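Local coordinates for uncharacterized protein (Pseudomonas aeruginosa UCBPP-PA14, PDB 3FD9), which acts as an antiactivator that probably holds back type III secretion genes by disrupting self-association and DNA binding of the activator ExsA, at residues P96-M99 with I100-L104; R195-A198 with T199-S203. All blocks are in the same frame, centred on the assembly; numbering follows the deposited sequence.

Contact 1 of 2, residues P96-M99 with I100-L104; sequences PQSM and IDWVL
Q97 reaches along the first turn of its helix to D101, its amide nitrogen NE2 lying 3.2 Å from D101 OD2 in a nearly straight hydrogen bond (171° at the hydrogen). The acceptor sits in the plane of the Q97 amide, but NE2 approaches the carboxylate from above its plane, and the two flat groups are turned 40° apart. The Q97 side chain leaves the backbone pointing away from I100-L104; CG anti to the backbone N (chi1 -160°) and a bend at chi2 carry NE2 back to D101. D101 OD2 has a stronger partner in R31 of the second subunit, which makes a salt bridge to it and also packs on Q97 and W102, so the carboxylate joins an intrachain bond to a subunit interface.

One residue on, the S98 carbonyl oxygen takes the W102 amide and also lies at the edge of the indole, near its plane, 3.8 Å from W102 CE3. M99, itself buried, bends at chi2 and chi3, bringing SE to 4.2 Å from V103 CB, while its CG meets L104 CG at 4.1 Å. M99 O accepts L104 N at 3.1 Å, in the carbonyl plane, and only a weak bond from V103 N. The bond from L104 N, i+5, comes after the regular bonds from I100, D101 and W102 and is what makes this a wide pi-type turn, or pi-bulge, within the opening turns of the alpha-helix 96-115.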
ATOM      1  N   PRO A  96       4.793  -9.451 -21.989  1.00 34.08           N
ATOM      2  CA  PRO A  96       3.333  -9.546 -22.001  1.00 33.43           C
ATOM      3  C   PRO A  96       2.655  -8.574 -21.036  1.00 32.38           C
ATOM      4  O   PRO A  96       1.581  -8.059 -21.347  1.00 32.85           O
ATOM      5  CB  PRO A  96       3.085 -10.986 -21.553  1.00 31.98           C
ATOM      6  CG  PRO A  96       4.278 -11.721 -22.042  1.00 34.34           C
ATOM      7  CD  PRO A  96       5.432 -10.773 -21.899  1.00 35.00           C
ATOM      8  N   GLN A  97       3.264  -8.341 -19.881  1.00 33.46           N
ATOM      9  CA  GLN A  97       2.695  -7.435 -18.906  1.00 33.31           C
ATOM     10  C   GLN A  97       2.625  -6.031 -19.480  1.00 34.79           C
ATOM     11  O   GLN A  97       1.690  -5.279 -19.204  1.00 36.61           O
ATOM     12  CB  GLN A  97       3.542  -7.410 -17.645  1.00 34.06           C
ATOM     13  CG  GLN A  97       2.792  -6.889 -16.449  1.00 38.88           C
ATOM     14  CD  GLN A  97       1.547  -7.709 -16.169  1.00 49.10           C
ATOM     15  OE1 GLN A  97       1.617  -8.950 -16.026  1.00 49.58           O
ATOM     16  NE2 GLN A  97       0.392  -7.031 -16.092  1.00 44.33           N
ATOM     17  N   SER A  98       3.632  -5.675 -20.268  1.00 36.43           N
ATOM     18  CA  SER A  98       3.698  -4.355 -20.872  1.00 35.42           C
ATOM     19  C   SER A  98       2.726  -4.245 -22.038  1.00 33.98           C
ATOM     20  O   SER A  98       2.090  -3.215 -22.239  1.00 34.43           O
ATOM     21  CB  SER A  98       5.121  -4.055 -21.334  1.00 36.36           C
ATOM     22  OG  SER A  98       5.946  -3.717 -20.234  1.00 35.64           O
HETATM   23  N   MSE A  99       2.613  -5.319 -22.802  1.00 37.76           N
HETATM   24  CA  MSE A  99       1.652  -5.387 -23.887  1.00 37.63           C
HETATM   25  C   MSE A  99       0.232  -5.178 -23.359  1.00 38.44           C
HETATM   26  O   MSE A  99      -0.607  -4.568 -24.018  1.00 38.97           O
HETATM   27  CB  MSE A  99       1.762  -6.740 -24.590  1.00 37.53           C
HETATM   28  CG  MSE A  99       0.652  -6.997 -25.585  1.00 43.15           C
HETATM   29 SE   MSE A  99       0.793  -5.850 -27.174  1.00 45.15          SE
HETATM   30  CE  MSE A  99       2.277  -6.800 -28.077  1.00 37.72           C
ATOM     31  N   ILE A 100      -0.023  -5.669 -22.151  1.00 27.10           N
ATOM     32  CA  ILE A 100      -1.363  -5.653 -21.586  1.00 26.00           C
ATOM     33  C   ILE A 100      -1.722  -4.300 -21.002  1.00 26.73           C
ATOM     34  O   ILE A 100      -2.825  -3.805 -21.197  1.00 29.04           O
ATOM     35  CB  ILE A 100      -1.506  -6.698 -20.466  1.00 25.52           C
ATOM     36  CG1 ILE A 100      -1.462  -8.117 -21.039  1.00 24.87           C
ATOM     37  CG2 ILE A 100      -2.791  -6.481 -19.704  1.00 22.62           C
ATOM     38  CD1 ILE A 100      -1.246  -9.189 -19.978  1.00 17.40           C
ATOM     39  N   ASP A 101      -0.793  -3.709 -20.267  1.00 27.31           N
ATOM     40  CA  ASP A 101      -1.103  -2.518 -19.498  1.00 27.70           C
ATOM     41  C   ASP A 101      -1.049  -1.269 -20.344  1.00 28.89           C
ATOM     42  O   ASP A 101      -1.671  -0.262 -20.010  1.00 30.68           O
ATOM     43  CB  ASP A 101      -0.130  -2.378 -18.339  1.00 28.31           C
ATOM     44  CG  ASP A 101      -0.374  -3.393 -17.258  1.00 32.56           C
ATOM     45  OD1 ASP A 101      -1.561  -3.656 -16.946  1.00 36.54           O
ATOM     46  OD2 ASP A 101       0.620  -3.925 -16.717  1.00 33.00           O
ATOM     47  N   TRP A 102      -0.288  -1.337 -21.430  1.00 35.75           N
ATOM     48  CA  TRP A 102      -0.070  -0.179 -22.273  1.00 34.55           C
ATOM     49  C   TRP A 102      -0.882  -0.230 -23.556  1.00 35.83           C
ATOM     50  O   TRP A 102      -1.108   0.789 -24.188  1.00 38.61           O
ATOM     51  CB  TRP A 102       1.422   0.000 -22.573  1.00 34.50           C
ATOM     52  CG  TRP A 102       2.089   0.970 -21.628  1.00 35.77           C
ATOM     53  CD1 TRP A 102       2.061   2.339 -21.699  1.00 37.56           C
ATOM     54  CD2 TRP A 102       2.868   0.650 -20.469  1.00 27.86           C
ATOM     55  NE1 TRP A 102       2.771   2.883 -20.655  1.00 33.67           N
ATOM     56  CE2 TRP A 102       3.274   1.870 -19.887  1.00 28.53           C
ATOM     57  CE3 TRP A 102       3.260  -0.547 -19.868  1.00 34.78           C
ATOM     58  CZ2 TRP A 102       4.053   1.924 -18.739  1.00 34.04           C
ATOM     59  CZ3 TRP A 102       4.033  -0.489 -18.723  1.00 37.50           C
ATOM     60  CH2 TRP A 102       4.423   0.738 -18.172  1.00 39.52           C
ATOM     61  N   VAL A 103      -1.333  -1.411 -23.943  1.00 32.61           N
ATOM     62  CA  VAL A 103      -2.078  -1.534 -25.181  1.00 31.72           C
ATOM     63  C   VAL A 103      -3.431  -2.198 -24.954  1.00 33.51           C
ATOM     64  O   VAL A 103      -4.460  -1.536 -24.970  1.00 36.56           O
ATOM     65  CB  VAL A 103      -1.287  -2.322 -26.245  1.00 32.25           C
ATOM     66  CG1 VAL A 103      -2.055  -2.372 -27.548  1.00 30.59           C
ATOM     67  CG2 VAL A 103       0.058  -1.689 -26.470  1.00 29.96           C
ATOM     68  N   LEU A 104      -3.426  -3.505 -24.734  1.00 26.58           N
ATOM     69  CA  LEU A 104      -4.662  -4.272 -24.737  1.00 25.02           C
ATOM     70  C   LEU A 104      -5.753  -3.695 -23.845  1.00 25.64           C
ATOM     71  O   LEU A 104      -6.892  -3.535 -24.284  1.00 27.39           O
ATOM     72  CB  LEU A 104      -4.395  -5.728 -24.382  1.00 24.12           C
ATOM     73  CG  LEU A 104      -3.378  -6.460 -25.266  1.00 23.94           C
ATOM     74  CD1 LEU A 104      -3.333  -7.934 -24.872  1.00 26.42           C
ATOM     75  CD2 LEU A 104      -3.706  -6.303 -26.735  1.00 25.15           C
TER

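Contact 2 of 2, residues R195-A198 with T199-S203; sequences RGMA and TLLAS
M197 and L201 lie obliquely across one another on one side of the helix, M197 CG meeting L201 CD1 at 4.2 Å. The selenomethionine sets out with CG anti to its own amide nitrogen (chi1 -177°) and then turns at both chi2 and chi3; CG makes the nearest approach to the leucine. L201 leans back over the preceding turn: its CB and CG are each 3.3 Å from M197 O, the same oxygen that accepts L201 N at 3.1 Å. M39 and L73 of the second subunit pack on M197 and L201 respectively.

T199 uses its hydroxyl on the backbone. OG1 stands beside the T199 amide nitrogen (chi1 -64°), from where it donates to R195 O at 3.2 Å, coming in from above the carbonyl plane. T199 N also bonds to R195 O, at 3.0 Å, so two donors of one residue grip a single acceptor. This is the side-chain-to-backbone i to i-4 bond that threonine commonly makes within an alpha-helix, here in helix 193-203; residues R195-S203 belong to the C-terminal domain family of ExsD. The R195 side chain extends separately, its NE bonding to the carbonyl of G208.

The L200 side chain packs against helix 96-115, and its amide bonds to G196 O in the regular helical pattern. At A202 and S203 the bonding pattern changes. A202 N makes only a weak bond to A198 O and another to T199 O at 3.0 Å, while S203 brings both its amide and its hydroxyl to T199 O, S203 OG at 3.1 Å and again from above the carbonyl plane.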
ATOM      1  N   ARG A 195     -10.150 -15.810 -24.609  1.00 51.44           N
ATOM      2  CA  ARG A 195      -9.176 -16.774 -25.082  1.00 52.30           C
ATOM      3  C   ARG A 195      -7.836 -16.123 -25.382  1.00 50.50           C
ATOM      4  O   ARG A 195      -6.785 -16.631 -24.986  1.00 49.76           O
ATOM      5  CB  ARG A 195      -9.689 -17.483 -26.330  1.00 55.55           C
ATOM      6  CG  ARG A 195      -8.823 -18.662 -26.752  1.00 61.93           C
ATOM      7  CD  ARG A 195      -9.249 -19.205 -28.104  1.00 68.00           C
ATOM      8  NE  ARG A 195      -9.018 -18.239 -29.171  1.00 65.84           N
ATOM      9  CZ  ARG A 195      -9.050 -18.538 -30.464  1.00 68.86           C
ATOM     10  NH1 ARG A 195      -9.301 -19.782 -30.851  1.00 71.47           N
ATOM     11  NH2 ARG A 195      -8.827 -17.594 -31.369  1.00 71.71           N
ATOM     12  N   GLY A 196      -7.882 -15.000 -26.089  1.00 44.82           N
ATOM     13  CA  GLY A 196      -6.676 -14.298 -26.471  1.00 41.38           C
ATOM     14  C   GLY A 196      -5.845 -13.892 -25.277  1.00 40.14           C
ATOM     15  O   GLY A 196      -4.612 -13.977 -25.307  1.00 41.54           O
HETATM   16  N   MSE A 197      -6.518 -13.458 -24.216  1.00 42.94           N
HETATM   17  CA  MSE A 197      -5.824 -12.990 -23.025  1.00 41.31           C
HETATM   18  C   MSE A 197      -5.177 -14.149 -22.273  1.00 42.06           C
HETATM   19  O   MSE A 197      -4.070 -14.024 -21.765  1.00 41.76           O
HETATM   20  CB  MSE A 197      -6.780 -12.225 -22.111  1.00 42.09           C
HETATM   21  CG  MSE A 197      -6.124 -11.625 -20.881  1.00 39.59           C
HETATM   22 SE   MSE A 197      -4.736 -10.286 -21.297  1.00 48.72          SE
HETATM   23  CE  MSE A 197      -5.800  -9.006 -22.344  1.00 42.34           C
ATOM     24  N   ALA A 198      -5.876 -15.278 -22.210  1.00 41.51           N
ATOM     25  CA  ALA A 198      -5.336 -16.483 -21.589  1.00 40.53           C
ATOM     26  C   ALA A 198      -4.074 -16.940 -22.304  1.00 40.62           C
ATOM     27  O   ALA A 198      -3.067 -17.271 -21.673  1.00 40.87           O
ATOM     28  CB  ALA A 198      -6.371 -17.589 -21.613  1.00 42.03           C
ATOM     29  N   THR A 199      -4.134 -16.955 -23.629  1.00 32.72           N
ATOM     30  CA  THR A 199      -3.011 -17.409 -24.436  1.00 33.73           C
ATOM     31  C   THR A 199      -1.787 -16.528 -24.255  1.00 32.96           C
ATOM     32  O   THR A 199      -0.695 -17.019 -24.004  1.00 33.55           O
ATOM     33  CB  THR A 199      -3.369 -17.434 -25.911  1.00 34.28           C
ATOM     34  OG1 THR A 199      -4.402 -18.403 -26.129  1.00 37.79           O
ATOM     35  CG2 THR A 199      -2.142 -17.778 -26.745  1.00 33.63           C
ATOM     36  N   LEU A 200      -1.968 -15.223 -24.390  1.00 33.47           N
ATOM     37  CA  LEU A 200      -0.872 -14.297 -24.172  1.00 32.58           C
ATOM     38  C   LEU A 200      -0.246 -14.517 -22.793  1.00 33.71           C
ATOM     39  O   LEU A 200       0.972 -14.444 -22.620  1.00 34.86           O
ATOM     40  CB  LEU A 200      -1.371 -12.865 -24.291  1.00 32.73           C
ATOM     41  CG  LEU A 200      -0.332 -11.814 -23.914  1.00 31.19           C
ATOM     42  CD1 LEU A 200       0.862 -11.934 -24.839  1.00 28.46           C
ATOM     43  CD2 LEU A 200      -0.932 -10.412 -23.962  1.00 26.34           C
ATOM     44  N   LEU A 201      -1.089 -14.786 -21.808  1.00 39.17           N
ATOM     45  CA  LEU A 201      -0.621 -14.950 -20.446  1.00 38.64           C
ATOM     46  C   LEU A 201       0.086 -16.289 -20.221  1.00 39.12           C
ATOM     47  O   LEU A 201       0.916 -16.424 -19.315  1.00 38.26           O
ATOM     48  CB  LEU A 201      -1.790 -14.785 -19.476  1.00 37.67           C
ATOM     49  CG  LEU A 201      -2.094 -13.320 -19.179  1.00 39.39           C
ATOM     50  CD1 LEU A 201      -3.277 -13.204 -18.238  1.00 48.83           C
ATOM     51  CD2 LEU A 201      -0.862 -12.648 -18.592  1.00 41.97           C
ATOM     52  N   ALA A 202      -0.236 -17.266 -21.060  1.00 47.29           N
ATOM     53  CA  ALA A 202       0.333 -18.598 -20.935  1.00 49.01           C
ATOM     54  C   ALA A 202       1.534 -18.827 -21.854  1.00 49.09           C
ATOM     55  O   ALA A 202       2.449 -19.577 -21.507  1.00 49.21           O
ATOM     56  CB  ALA A 202      -0.734 -19.641 -21.206  1.00 50.74           C
ATOM     57  N   SER A 203       1.531 -18.191 -23.022  1.00 51.48           N
ATOM     58  CA  SER A 203       2.518 -18.502 -24.050  1.00 51.94           C
ATOM     59  C   SER A 203       3.118 -17.274 -24.734  1.00 51.82           C
ATOM     60  O   SER A 203       4.054 -17.390 -25.519  1.00 54.54           O
ATOM     61  CB  SER A 203       1.912 -19.449 -25.092  1.00 52.67           C
ATOM     62  OG  SER A 203       1.000 -18.771 -25.942  1.00 52.87           O
TER

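Overall arrangement
The centre of contact 1 lies about 12 Å from that of the chain, in the interior; that of contact 2 is about 21 Å away, with part of it at the surface. Each is local to one helix, 96-115 for the first and 193-203 for the second, and the two helices pack together: I100 and L104 meet L200, I100 also meets L201, and L104 reaches M197, with L104 CD1 3.6 Å from L200 CD2. Both touch the second subunit, contact 1 through the bridge from D101 to R31 of that subunit as well as packing, contact 2 through packing. Their polar chemistry differs too: a carboxylate accepts from an amide side chain in contact 1, while hydroxyls return to backbone oxygens in contact 2.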